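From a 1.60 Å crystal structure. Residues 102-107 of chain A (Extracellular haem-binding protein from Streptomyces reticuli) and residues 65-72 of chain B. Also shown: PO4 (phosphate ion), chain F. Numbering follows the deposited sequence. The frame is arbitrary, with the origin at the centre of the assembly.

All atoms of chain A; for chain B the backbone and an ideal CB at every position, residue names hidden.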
# COMPACT_ATOMS: atom_id res chain seq x y z
N THR A 102 -21.13 -5.06 1.09
CA THR A 102 -20.83 -4.46 2.40
C THR A 102 -21.93 -3.52 2.78
O THR A 102 -22.52 -2.83 1.93
CB THR A 102 -19.50 -3.67 2.42
OG1 THR A 102 -19.54 -2.59 1.47
CG2 THR A 102 -18.33 -4.58 2.13
N LEU A 103 -22.20 -3.46 4.09
CA LEU A 103 -23.21 -2.56 4.62
C LEU A 103 -22.63 -1.99 5.90
O LEU A 103 -22.26 -2.75 6.80
CB LEU A 103 -24.46 -3.35 4.97
CG LEU A 103 -25.21 -4.08 3.85
CD1 LEU A 103 -26.38 -4.85 4.50
CD2 LEU A 103 -25.70 -3.08 2.82
N ARG A 104 -22.54 -0.66 5.97
CA ARG A 104 -22.02 -0.03 7.18
C ARG A 104 -23.21 0.47 8.03
O ARG A 104 -23.86 1.44 7.67
CB ARG A 104 -21.11 1.16 6.82
CG ARG A 104 -20.40 1.78 8.06
CD ARG A 104 -19.72 3.08 7.71
NE ARG A 104 -18.72 2.88 6.68
CZ ARG A 104 -17.41 2.82 6.90
NH1 ARG A 104 -16.91 2.98 8.14
NH2 ARG A 104 -16.58 2.63 5.87
N GLY A 105 -23.46 -0.20 9.15
CA GLY A 105 -24.54 0.23 10.05
C GLY A 105 -24.44 1.65 10.55
O GLY A 105 -23.36 2.18 10.79
N ASP A 106 -25.60 2.28 10.76
CA ASP A 106 -25.61 3.61 11.37
C ASP A 106 -24.91 3.54 12.72
O ASP A 106 -25.26 2.70 13.54
CB ASP A 106 -27.06 4.08 11.58
CG ASP A 106 -27.88 4.15 10.27
OD1 ASP A 106 -27.30 4.34 9.18
OD2 ASP A 106 -29.12 4.03 10.34
N GLY A 107 -23.93 4.40 12.93
CA GLY A 107 -23.26 4.46 14.23
C GLY A 107 -22.19 3.40 14.44
O GLY A 107 -21.59 3.33 15.50
N UNK B 65 -27.20 10.02 4.74
CA UNK B 65 -28.16 8.97 4.42
C UNK B 65 -28.07 7.92 5.52
O UNK B 65 -26.98 7.59 6.02
CB UNK B 65 -27.89 8.36 3.04
N UNK B 66 -29.23 7.39 5.91
CA UNK B 66 -29.26 6.22 6.74
C UNK B 66 -28.78 5.03 5.93
O UNK B 66 -28.84 5.04 4.69
CB UNK B 66 -30.66 5.98 7.30
N UNK B 67 -28.27 4.00 6.61
CA UNK B 67 -27.97 2.75 5.90
C UNK B 67 -29.17 2.27 5.09
O UNK B 67 -29.02 1.84 3.94
CB UNK B 67 -27.54 1.66 6.89
N UNK B 68 -30.37 2.34 5.67
CA UNK B 68 -31.58 1.93 4.96
C UNK B 68 -31.72 2.67 3.61
O UNK B 68 -31.99 2.04 2.56
CB UNK B 68 -32.81 2.19 5.83
N UNK B 69 -31.53 3.99 3.62
CA UNK B 69 -31.68 4.79 2.39
C UNK B 69 -30.55 4.48 1.41
O UNK B 69 -30.79 4.32 0.21
CB UNK B 69 -31.70 6.28 2.72
N UNK B 70 -29.33 4.39 1.91
CA UNK B 70 -28.21 4.08 1.01
C UNK B 70 -28.37 2.71 0.34
O UNK B 70 -28.05 2.52 -0.84
CB UNK B 70 -26.89 4.12 1.78
N UNK B 71 -28.86 1.75 1.11
CA UNK B 71 -29.12 0.42 0.58
C UNK B 71 -30.23 0.43 -0.47
O UNK B 71 -30.09 -0.20 -1.52
CB UNK B 71 -29.49 -0.53 1.72
N UNK B 72 -31.31 1.15 -0.18
CA UNK B 72 -32.42 1.25 -1.14
C UNK B 72 -31.92 1.81 -2.47
O UNK B 72 -32.28 1.30 -3.54
CB UNK B 72 -33.54 2.13 -0.58
P PO4 F . -24.32 7.71 11.17
O1 PO4 F . -25.19 8.15 12.34
O2 PO4 F . -23.42 8.84 10.71
O3 PO4 F . -23.44 6.55 11.61
O4 PO4 F . -25.22 7.27 10.03

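Position 65 precedes the helix. Its CA-to-CB bond points sideways, and the ideal CB has nothing of this stretch of chain A within 5.5 Å. The stretch sets no preference here, so many side chains would do. The deposited residue is Leu65(B), whose side-chain end leads away from the stretch.

Position 66 comes right before the helix. This is the N-cap position, where Ser, Thr, Asp or Asn can accept from a free backbone NH in the first turn. Its ideal CB lies 3.9 Å from OD2 of Asp106(A), so a second acidic group would add negative charge near that carboxylate. Ser, Thr or Asn would suit, Asp less so. The residue is Thr66(B), with a p rotamer. Its OG1 accepts from the backbone N of position 69 at 3.0 Å and caps the helix.

Position 67 opens the helix, and its CA-to-CB bond points toward chain A. The ideal CB is 3.5 Å from OD1 of Asp106(A), 3.8 Å from O of Arg104(A) and 4.6 Å from CA of Gly105(A), which borders the site. Beyond lies the aliphatic side chain of Leu103(A). A medium apolar residue, such as Leu, Ile or Met, would suit. The backbone N of position 67 donates a hydrogen bond to OD1 of Asp106(A) at 2.8 Å, available to any residue but proline. The residue is Leu67(B), chi1 t and chi2 p. Both its methyls lie near O of Arg104(A) and CB of Leu103(A); CD2 also lies 3.8 Å from CA of Gly105(A).

Position 68 points sideways, with no atom of this stretch of chain A near its ideal CB. A polar, helix-compatible residue is reasonable. It is Glu68(B). Its backbone N donates to a water at 2.9 Å, and that water donates to OD2 of Asp106(A) at 2.8 Å, so both carboxylate oxygens of Asp106(A) serve the start of the helix.

Positions 69 and 70 are helical. Neither reaches this stretch of chain A, so any helix-compatible residue would do. They are Ala69(B) and Ala70(B).

Position 71 points toward chain A, one turn after 67. Its ideal CB is 4.7 Å from CD2 of Leu103(A). A small or medium residue would fit, such as Ala, Val or Thr. It is Thr71(B), with an m rotamer. OG1 donates to O of Leu67(B) at 2.8 Å and touches CD2 of Leu103(A) at 3.7 Å.

Position 72 is out of reach of this stretch; any helix-compatible side chain would do, polar or long ones included. Lys72(B) makes no contact with it; its NZ is hydrogen-bonded elsewhere in the structure.

Chain B (65-72) LTLEAATK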
# COMPACT_ATOMS: atom_id res chain seq x y z
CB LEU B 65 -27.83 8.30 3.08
CG LEU B 65 -27.88 9.11 1.80
CD1 LEU B 65 -27.63 8.19 0.61
CD2 LEU B 65 -29.23 9.79 1.68
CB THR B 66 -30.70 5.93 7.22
OG1 THR B 66 -31.54 5.66 6.09
CG2 THR B 66 -31.26 7.13 8.03
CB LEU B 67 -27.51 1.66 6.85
CG LEU B 67 -27.20 0.34 6.12
CD1 LEU B 67 -26.13 0.49 5.01
CD2 LEU B 67 -26.78 -0.72 7.12
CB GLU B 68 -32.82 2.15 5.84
CG GLU B 68 -34.14 1.81 5.14
CD GLU B 68 -35.38 2.13 5.99
OE1 GLU B 68 -36.46 1.62 5.63
OE2 GLU B 68 -35.28 2.91 6.98
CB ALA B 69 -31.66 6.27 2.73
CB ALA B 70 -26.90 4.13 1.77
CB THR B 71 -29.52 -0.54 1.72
OG1 THR B 71 -28.44 -0.60 2.67
CG2 THR B 71 -29.80 -1.95 1.16
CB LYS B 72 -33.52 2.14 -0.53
CG LYS B 72 -34.69 2.50 -1.44
CD LYS B 72 -35.83 3.16 -0.66
CE LYS B 72 -35.52 4.61 -0.28
NZ LYS B 72 -36.75 5.39 0.11
O HOH W 1 -30.75 2.68 8.57
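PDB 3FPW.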